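Local coordinates for protein helianthamide (Stichodactyla helianthus, PDB 4X0N) that probably inhibits pancreatic alpha-amylase, as a small, disulfide-rich sea anemone peptide with a beta-defensin-like fold, at residues C6-V12 with C38-W44. Residues are numbered along the deposited sequence; the frame is centred on the assembly and turned at random.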
loop_
_atom_site.group_PDB
_atom_site.type_symbol
_atom_site.label_atom_id
_atom_site.label_comp_id
_atom_site.label_asym_id
_atom_site.label_seq_id
_atom_site.Cartn_x
_atom_site.Cartn_y
_atom_site.Cartn_z
ATOM N N CYS B 6 -16.354 -8.625 4.002
ATOM C CA CYS B 6 -16.154 -8.592 2.563
ATOM C C CYS B 6 -15.947 -7.159 2.108
ATOM O O CYS B 6 -16.876 -6.359 2.050
ATOM C CB CYS B 6 -17.330 -9.256 1.838
ATOM S SG CYS B 6 -18.956 -8.900 2.538
ATOM N N TYR B 7 -14.694 -6.860 1.781
ATOM C CA TYR B 7 -14.280 -5.523 1.389
ATOM C C TYR B 7 -14.701 -5.237 -0.040
ATOM O O TYR B 7 -14.513 -6.060 -0.931
ATOM C CB TYR B 7 -12.763 -5.375 1.514
ATOM C CG TYR B 7 -12.241 -4.049 1.010
ATOM C CD1 TYR B 7 -12.266 -2.920 1.815
ATOM C CD2 TYR B 7 -11.729 -3.927 -0.273
ATOM C CE1 TYR B 7 -11.792 -1.704 1.355
ATOM C CE2 TYR B 7 -11.253 -2.719 -0.742
ATOM C CZ TYR B 7 -11.286 -1.610 0.074
ATOM O OH TYR B 7 -10.811 -0.410 -0.401
ATOM N N ILE B 8 -15.271 -4.056 -0.247
ATOM C CA ILE B 8 -15.755 -3.655 -1.561
ATOM C C ILE B 8 -14.953 -2.479 -2.100
ATOM O O ILE B 8 -14.385 -2.547 -3.191
ATOM C CB ILE B 8 -17.259 -3.335 -1.550
ATOM C CG1 ILE B 8 -18.056 -4.572 -1.133
ATOM C CG2 ILE B 8 -17.712 -2.836 -2.915
ATOM C CD1 ILE B 8 -19.536 -4.337 -1.051
ATOM N N TYR B 9 -14.904 -1.404 -1.324
ATOM C CA TYR B 9 -14.153 -0.218 -1.706
ATOM C C TYR B 9 -13.890 0.625 -0.460
ATOM O O TYR B 9 -14.370 0.299 0.625
ATOM C CB TYR B 9 -14.914 0.586 -2.769
ATOM C CG TYR B 9 -14.099 1.703 -3.375
ATOM C CD1 TYR B 9 -12.948 1.428 -4.104
ATOM C CD2 TYR B 9 -14.463 3.031 -3.204
ATOM C CE1 TYR B 9 -12.191 2.439 -4.654
ATOM C CE2 TYR B 9 -13.709 4.052 -3.750
ATOM C CZ TYR B 9 -12.574 3.748 -4.476
ATOM O OH TYR B 9 -11.810 4.754 -5.021
ATOM N N HIS B 10 -13.120 1.698 -0.619
ATOM C CA HIS B 10 -12.733 2.565 0.494
ATOM C C HIS B 10 -13.914 3.055 1.333
ATOM O O HIS B 10 -14.724 3.860 0.876
ATOM C CB HIS B 10 -11.896 3.743 -0.013
ATOM C CG HIS B 10 -10.760 3.339 -0.899
ATOM N ND1 HIS B 10 -9.794 2.432 -0.509
ATOM C CD2 HIS B 10 -10.428 3.722 -2.151
ATOM C CE1 HIS B 10 -8.924 2.274 -1.487
ATOM N NE2 HIS B 10 -9.283 3.043 -2.498
ATOM N N GLY B 11 -13.996 2.563 2.566
ATOM C CA GLY B 11 -15.062 2.939 3.476
ATOM C C GLY B 11 -16.307 2.081 3.344
ATOM O O GLY B 11 -17.331 2.364 3.966
ATOM N N VAL B 12 -16.223 1.027 2.539
ATOM C CA VAL B 12 -17.363 0.136 2.346
ATOM C C VAL B 12 -16.966 -1.329 2.507
ATOM O O VAL B 12 -16.338 -1.917 1.625
ATOM C CB VAL B 12 -18.000 0.316 0.950
ATOM C CG1 VAL B 12 -19.169 -0.641 0.779
ATOM C CG2 VAL B 12 -18.446 1.759 0.738
ATOM N N CYS B 38 -22.493 -10.624 0.053
ATOM C CA CYS B 38 -21.880 -9.619 0.912
ATOM C C CYS B 38 -22.911 -8.544 1.228
ATOM O O CYS B 38 -23.426 -7.880 0.332
ATOM C CB CYS B 38 -20.655 -9.004 0.236
ATOM S SG CYS B 38 -19.864 -7.682 1.188
ATOM N N CYS B 39 -23.202 -8.370 2.512
ATOM C CA CYS B 39 -24.270 -7.479 2.943
ATOM C C CYS B 39 -23.684 -6.238 3.598
ATOM O O CYS B 39 -23.112 -6.303 4.687
ATOM C CB CYS B 39 -25.204 -8.203 3.918
ATOM S SG CYS B 39 -26.010 -9.681 3.240
ATOM N N TYR B 40 -23.828 -5.102 2.927
ATOM C CA TYR B 40 -23.153 -3.889 3.355
ATOM C C TYR B 40 -24.094 -2.698 3.396
ATOM O O TYR B 40 -25.228 -2.765 2.921
ATOM C CB TYR B 40 -21.996 -3.580 2.402
ATOM C CG TYR B 40 -22.425 -3.313 0.970
ATOM C CD1 TYR B 40 -22.466 -2.019 0.467
ATOM C CD2 TYR B 40 -22.783 -4.353 0.121
ATOM C CE1 TYR B 40 -22.853 -1.769 -0.839
ATOM C CE2 TYR B 40 -23.174 -4.112 -1.187
ATOM C CZ TYR B 40 -23.206 -2.818 -1.661
ATOM O OH TYR B 40 -23.592 -2.570 -2.958
ATOM N N LYS B 41 -23.608 -1.608 3.978
ATOM C CA LYS B 41 -24.237 -0.307 3.847
ATOM C C LYS B 41 -23.158 0.668 3.403
ATOM O O LYS B 41 -22.019 0.587 3.863
ATOM C CB LYS B 41 -24.822 0.151 5.183
ATOM C CG LYS B 41 -25.677 -0.886 5.888
ATOM C CD LYS B 41 -26.177 -0.360 7.224
ATOM C CE LYS B 41 -26.900 -1.441 8.019
ATOM N NZ LYS B 41 -25.992 -2.557 8.417
ATOM N N THR B 42 -23.504 1.586 2.511
ATOM C CA THR B 42 -22.568 2.640 2.155
ATOM C C THR B 42 -22.771 3.809 3.106
ATOM O O THR B 42 -23.904 4.125 3.469
ATOM C CB THR B 42 -22.759 3.114 0.701
ATOM O OG1 THR B 42 -24.050 3.718 0.556
ATOM C CG2 THR B 42 -22.637 1.943 -0.261
ATOM N N PRO B 43 -21.671 4.455 3.516
ATOM C CA PRO B 43 -21.767 5.574 4.460
ATOM C C PRO B 43 -22.163 6.881 3.771
ATOM O O PRO B 43 -21.910 7.962 4.301
ATOM C CB PRO B 43 -20.356 5.661 5.047
ATOM C CG PRO B 43 -19.477 5.085 3.996
ATOM C CD PRO B 43 -20.278 4.032 3.293
ATOM N N TRP B 44 -22.775 6.769 2.595
ATOM C CA TRP B 44 -23.333 7.917 1.890
ATOM C C TRP B 44 -24.625 7.532 1.173
ATOM O O TRP B 44 -25.150 6.433 1.365
ATOM C CB TRP B 44 -22.322 8.478 0.888
ATOM C CG TRP B 44 -21.732 7.440 -0.023
ATOM C CD1 TRP B 44 -22.302 6.913 -1.147
ATOM C CD2 TRP B 44 -20.452 6.811 0.109
ATOM N NE1 TRP B 44 -21.457 5.994 -1.720
ATOM C CE2 TRP B 44 -20.313 5.912 -0.966
ATOM C CE3 TRP B 44 -19.409 6.917 1.034
ATOM C CZ2 TRP B 44 -19.177 5.126 -1.144
ATOM C CZ3 TRP B 44 -18.282 6.136 0.858
ATOM C CH2 TRP B 44 -18.174 5.253 -0.222
ATOM O OXT TRP B 44 -25.177 8.305 0.390
#
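Val12 spreads its two methyl groups between separate partners: CG1 reaches Tyr40 CD1 at 3.6 Å, while CG2 meets Trp44 CH2 and, a little farther off, Pro43 CD. The valine torsion explains the division, since CG1 lies anti to the backbone N (chi1 179°) and CG2 beside it. Ile8 lays CD1 over one face of the Tyr40 ring, a CH-pi contact 3.6 Å from the centroid and 17° off the ring normal. At the far end Cys6 and Cys38 are joined by a disulfide, with Ile8 CD1 4.0 Å from Cys38 SG; the contact exemplifies a small disulfide-rich sheet packed by one cystine and a few apolar side chains. Behind this first shell, a type II turn runs from Tyr9 to Val12, and the amides of Ile8 and Tyr9 both point to Val12 O, the Tyr9 bond being weak, which makes a classic beta bulge. In the C-terminal tail, Thr42 OG1 donates to Trp44 O at 3.0 Å. His10 and Trp44 find polar partners on the chain of another protein, acidic and backbone respectively. The disulfide and the Ile8-Tyr40 contact pass over strand 12-17, which lies between strands 6-9 and 37-40, while Val12 reaches out from its start; strand 25-27 flanks Tyr40.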